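Local coordinates for (R)-specific secondary-alkylsulfatase (Pseudomonas sp., PDB 4AXH), which hydrolyses (R)-secondary-alkyl sulfates with strict inversion of configuration at a two-zinc site, giving (S)-alcohols and sulfate, at residues L150-T155 with T255-T260; G187-I192 with T260-N265. All coordinates share one frame; numbering follows the deposited sequence.

In the fold
One loop, running from helix 222-233 to strand 266-268 of the metallo-beta-lactamase domain, makes both contacts: residues 255-260 lie against the start of helix 153-164, and residues 260-265 go on to the short helical turn 188-191. The two sites, with centres 11 Å apart, share Thr260 and touch through Leu150 O and Gly187 N, probably hydrogen-bonded, and through Ala153 and Gly190. Contact 1 is partly buried, lies nearer the zinc ions and is mainly polar, with backbone groups, an asparagine amide and a carboxylate. Contact 2 is buried and mixes one firm hydrogen bond with valine, alanine and isoleucine packing, with a partly exposed arginine at its side.

Contact 1: residues L150-T155 with T255-T260; sequences LTTAET and TNATNT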
loop_
_atom_site.group_PDB
_atom_site.type_symbol
_atom_site.label_atom_id
_atom_site.label_comp_id
_atom_site.label_asym_id
_atom_site.label_seq_id
_atom_site.Cartn_x
_atom_site.Cartn_y
_atom_site.Cartn_z
ATOM N N LEU A 150 1.798 7.389 28.098
ATOM C CA LEU A 150 0.832 8.310 27.497
ATOM C C LEU A 150 1.466 9.153 26.339
ATOM O O LEU A 150 2.602 8.878 25.931
ATOM C CB LEU A 150 0.115 9.170 28.561
ATOM C CG LEU A 150 -0.525 8.477 29.791
ATOM C CD1 LEU A 150 -1.199 9.490 30.695
ATOM C CD2 LEU A 150 -1.534 7.418 29.387
ATOM N N THR A 151 0.724 10.154 25.804
ATOM C CA THR A 151 1.116 10.982 24.658
ATOM C C THR A 151 2.028 12.149 25.028
ATOM O O THR A 151 2.874 12.547 24.219
ATOM C CB THR A 151 -0.162 11.553 23.971
ATOM O OG1 THR A 151 -1.171 10.561 23.926
ATOM C CG2 THR A 151 0.082 12.048 22.593
ATOM N N THR A 152 1.776 12.777 26.186
ATOM C CA THR A 152 2.479 13.979 26.588
ATOM C C THR A 152 3.052 13.905 27.988
ATOM O O THR A 152 2.566 13.144 28.826
ATOM C CB THR A 152 1.564 15.182 26.417
ATOM O OG1 THR A 152 0.596 15.200 27.471
ATOM C CG2 THR A 152 0.858 15.203 25.058
ATOM N N ALA A 153 4.077 14.721 28.259
ATOM C CA ALA A 153 4.734 14.769 29.568
ATOM C C ALA A 153 3.753 15.220 30.665
ATOM O O ALA A 153 3.780 14.684 31.790
ATOM C CB ALA A 153 5.937 15.701 29.483
ATOM N N GLU A 154 2.852 16.168 30.318
ATOM C CA GLU A 154 1.837 16.716 31.238
ATOM C C GLU A 154 0.794 15.681 31.609
ATOM O O GLU A 154 0.407 15.612 32.775
ATOM C CB GLU A 154 1.178 18.007 30.678
ATOM C CG GLU A 154 2.151 19.129 30.336
ATOM C CD GLU A 154 2.728 19.028 28.942
ATOM O OE1 GLU A 154 2.552 17.969 28.301
ATOM O OE2 GLU A 154 3.377 19.997 28.491
ATOM N N THR A 155 0.369 14.846 30.635
ATOM C CA THR A 155 -0.598 13.782 30.894
ATOM C C THR A 155 0.026 12.624 31.671
ATOM O O THR A 155 -0.565 12.162 32.661
ATOM C CB THR A 155 -1.499 13.470 29.677
ATOM O OG1 THR A 155 -0.710 13.052 28.572
ATOM C CG2 THR A 155 -2.375 14.655 29.270
ATOM N N THR A 255 -3.841 18.754 23.508
ATOM C CA THR A 255 -3.555 20.081 22.996
ATOM C C THR A 255 -2.447 20.812 23.770
ATOM O O THR A 255 -2.303 20.612 24.971
ATOM C CB THR A 255 -4.879 20.868 22.848
ATOM O OG1 THR A 255 -4.599 22.117 22.253
ATOM C CG2 THR A 255 -5.610 21.092 24.174
ATOM N N ASN A 256 -1.667 21.660 23.073
ATOM C CA ASN A 256 -0.617 22.521 23.632
ATOM C C ASN A 256 0.369 21.776 24.567
ATOM O O ASN A 256 0.801 22.314 25.599
ATOM C CB ASN A 256 -1.272 23.728 24.354
ATOM C CG ASN A 256 -2.249 24.509 23.513
ATOM O OD1 ASN A 256 -1.866 25.155 22.539
ATOM N ND2 ASN A 256 -3.538 24.470 23.879
ATOM N N ALA A 257 0.753 20.553 24.193
ATOM C CA ALA A 257 1.604 19.768 25.074
ATOM C C ALA A 257 2.973 19.351 24.534
ATOM O O ALA A 257 3.328 19.661 23.387
ATOM C CB ALA A 257 0.831 18.585 25.588
ATOM N N THR A 258 3.759 18.664 25.376
ATOM C CA THR A 258 5.108 18.272 24.995
ATOM C C THR A 258 5.229 16.758 24.734
ATOM O O THR A 258 4.853 15.959 25.598
ATOM C CB THR A 258 6.091 18.790 26.052
ATOM O OG1 THR A 258 5.797 18.132 27.281
ATOM C CG2 THR A 258 5.963 20.290 26.295
ATOM N N ASN A 259 5.761 16.377 23.545
ATOM C CA ASN A 259 6.002 14.988 23.166
ATOM C C ASN A 259 7.500 14.668 23.306
ATOM O O ASN A 259 8.378 15.405 22.827
ATOM C CB ASN A 259 5.502 14.690 21.752
ATOM C CG ASN A 259 4.086 15.134 21.483
ATOM O OD1 ASN A 259 3.813 15.935 20.572
ATOM N ND2 ASN A 259 3.154 14.664 22.302
ATOM N N THR A 260 7.780 13.566 24.009
ATOM C CA THR A 260 9.130 13.137 24.353
ATOM C C THR A 260 9.475 11.781 23.765
ATOM O O THR A 260 8.590 11.023 23.369
ATOM C CB THR A 260 9.336 13.149 25.901
ATOM O OG1 THR A 260 8.757 11.978 26.478
ATOM C CG2 THR A 260 8.823 14.426 26.581
#
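The carbonyl O of Thr151 receives the side-chain amide of Asn259 at 2.9 Å from ND2, the donor standing 41° out of the carbonyl plane while the oxygen stays close to the amide plane. One residue on, Thr152 holds the N-cap position of helix 153-164, and its CG2 packs on Ala257 CB at 3.4 Å. The first helical amide, Ala153 N, then bonds to Thr258 O at 3.0 Å, and Thr152 CA sends a CH contact to this same oxygen. Glu154 answers from the helix side. Its chain bends at chi2 (86°), which sets the direction of CD; OE1 then takes the backbone N of Thr258 on its syn lone pair, nearly straight (177°) at 3.2 Å. The side chains of Glu154 and Thr258 cross at about a right angle, and the Thr258 hydroxyl offers the carboxylate no more than weak bonding. Thr151 OG1 turns instead to Asp131, and the Thr151 side chain also touches the zinc ligand Asp183. Thr258 thus engages the helix start through both backbone polar groups, its O taking a helical amide and its N meeting a carboxylate; the helix N-terminus would probably favour the charged form of Glu154.

Contact 2: residues G187-I192 with T260-N265; sequences GARGII and TLVAPN
Thr260 and Arg189 meet where the loop leading to strand 266-268 of the metallo-beta-lactamase fold passes the short helical turn 188-191, just after the turn 182-185 that carries the zinc ligands Asp183 and His184. The polar part centres on Thr260 OG1. With chi1 at 80° the hydroxyl sits between its own backbone N and carbonyl carbon, and there it accepts the amide of Arg189 at 3.0 Å from N to OG1, fairly straight at 162°. The same oxygen is hydrogen-bonded to Gly186 O, so this buried hydroxyl joins two backbone groups of the 186-189 region. Farther out, Arg189 reaches Leu261: NH2 lies 2.9 Å from Leu261 O, but the bend at the hydrogen makes the bond weak.

Arg189 also packs as a flat group and as an aliphatic chain. Thr260 CB lies 3.5 Å above one face of the guanidinium, offset toward the rim, with NH1 the nearest atom. Nearer the backbone, Arg189 CB rests against Thr260 CG2 at 3.5 Å, so the threonine side chain touches both the base and the end of the arginine. The chain runs extended from CA to CD, and the bend at chi3 (-82°) then turns NE off that line.

The apolar part belongs to Val262, whose two methyls serve different partners. CG1 meets Ala188 CB at 3.6 Å and also lies near the amide N and CG of Arg189. Glu194 and Val197 of helix 194-199 border Val262 as well, and Tyr177 OH bonds to its carbonyl O. The side chains of Val262 and Ile192 cross obliquely, and Val262 CG2 meets Ile192 CD1 at 3.4 Å.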
loop_
_atom_site.group_PDB
_atom_site.type_symbol
_atom_site.label_atom_id
_atom_site.label_comp_id
_atom_site.label_asym_id
_atom_site.label_seq_id
_atom_site.Cartn_x
_atom_site.Cartn_y
_atom_site.Cartn_z
ATOM N N GLY A 187 5.113 10.615 26.675
ATOM C CA GLY A 187 5.226 11.222 27.994
ATOM C C GLY A 187 6.294 10.663 28.899
ATOM O O GLY A 187 6.356 11.047 30.072
ATOM N N ALA A 188 7.175 9.798 28.356
ATOM C CA ALA A 188 8.288 9.208 29.099
ATOM C C ALA A 188 9.148 10.241 29.891
ATOM O O ALA A 188 9.215 10.105 31.121
ATOM C CB ALA A 188 9.146 8.374 28.172
ATOM N N ARG A 189 9.684 11.313 29.240
ATOM C CA ARG A 189 10.505 12.361 29.902
ATOM C C ARG A 189 9.811 13.189 30.976
ATOM O O ARG A 189 10.474 13.906 31.722
ATOM C CB ARG A 189 11.242 13.270 28.895
ATOM C CG ARG A 189 12.768 13.305 29.091
ATOM C CD ARG A 189 13.459 14.190 28.075
ATOM N NE ARG A 189 13.684 13.536 26.781
ATOM C CZ ARG A 189 13.150 13.903 25.602
ATOM N NH1 ARG A 189 12.331 14.956 25.527
ATOM N NH2 ARG A 189 13.457 13.240 24.491
ATOM N N GLY A 190 8.490 13.066 31.082
ATOM C CA GLY A 190 7.722 13.796 32.087
ATOM C C GLY A 190 7.704 13.067 33.408
ATOM O O GLY A 190 7.436 13.675 34.455
ATOM N N ILE A 191 8.016 11.767 33.381
ATOM C CA ILE A 191 8.025 10.935 34.598
ATOM C C ILE A 191 9.364 10.200 34.878
ATOM O O ILE A 191 9.619 9.819 36.028
ATOM C CB ILE A 191 6.786 10.006 34.679
ATOM C CG1 ILE A 191 6.700 9.099 33.412
ATOM C CG2 ILE A 191 5.517 10.862 34.889
ATOM C CD1 ILE A 191 5.740 8.044 33.421
ATOM N N ILE A 192 10.200 9.997 33.841
ATOM C CA ILE A 192 11.522 9.362 34.003
ATOM C C ILE A 192 12.667 10.191 33.370
ATOM O O ILE A 192 12.421 11.049 32.519
ATOM C CB ILE A 192 11.593 7.836 33.584
ATOM C CG1 ILE A 192 11.366 7.658 32.083
ATOM C CG2 ILE A 192 10.645 6.961 34.394
ATOM C CD1 ILE A 192 12.469 7.297 31.375
ATOM N N THR A 260 7.780 13.566 24.009
ATOM C CA THR A 260 9.130 13.137 24.353
ATOM C C THR A 260 9.475 11.781 23.765
ATOM O O THR A 260 8.590 11.023 23.369
ATOM C CB THR A 260 9.336 13.149 25.901
ATOM O OG1 THR A 260 8.757 11.978 26.478
ATOM C CG2 THR A 260 8.823 14.426 26.581
ATOM N N LEU A 261 10.776 11.476 23.729
ATOM C CA LEU A 261 11.291 10.209 23.244
ATOM C C LEU A 261 12.469 9.801 24.100
ATOM O O LEU A 261 13.533 10.386 23.968
ATOM C CB LEU A 261 11.723 10.332 21.783
ATOM C CG LEU A 261 11.478 9.127 20.904
ATOM C CD1 LEU A 261 11.434 9.538 19.427
ATOM C CD2 LEU A 261 12.496 8.061 21.141
ATOM N N VAL A 262 12.285 8.852 25.014
ATOM C CA VAL A 262 13.412 8.346 25.780
ATOM C C VAL A 262 13.784 6.948 25.297
ATOM O O VAL A 262 12.977 6.021 25.373
ATOM C CB VAL A 262 13.526 8.624 27.312
ATOM C CG1 VAL A 262 12.536 9.673 27.809
ATOM C CG2 VAL A 262 13.524 7.356 28.151
ATOM N N ALA A 263 14.973 6.834 24.693
ATOM C CA ALA A 263 15.493 5.598 24.128
ATOM C C ALA A 263 15.357 4.389 25.048
ATOM O O ALA A 263 15.648 4.496 26.244
ATOM C CB ALA A 263 16.936 5.783 23.727
ATOM N N PRO A 264 14.891 3.232 24.519
ATOM C CA PRO A 264 14.795 2.024 25.351
ATOM C C PRO A 264 16.157 1.434 25.757
ATOM O O PRO A 264 17.193 1.685 25.145
ATOM C CB PRO A 264 14.016 1.047 24.472
ATOM C CG PRO A 264 13.512 1.859 23.320
ATOM C CD PRO A 264 14.475 2.945 23.132
ATOM N N ASN A 265 16.118 0.653 26.824
ATOM C CA ASN A 265 17.214 -0.039 27.483
ATOM C C ASN A 265 17.333 -1.429 26.839
ATOM O O ASN A 265 18.347 -1.743 26.224
ATOM C CB ASN A 265 16.791 -0.223 28.937
ATOM C CG ASN A 265 17.840 -0.023 29.948
ATOM O OD1 ASN A 265 17.873 1.009 30.604
ATOM N ND2 ASN A 265 18.643 -1.057 30.187
#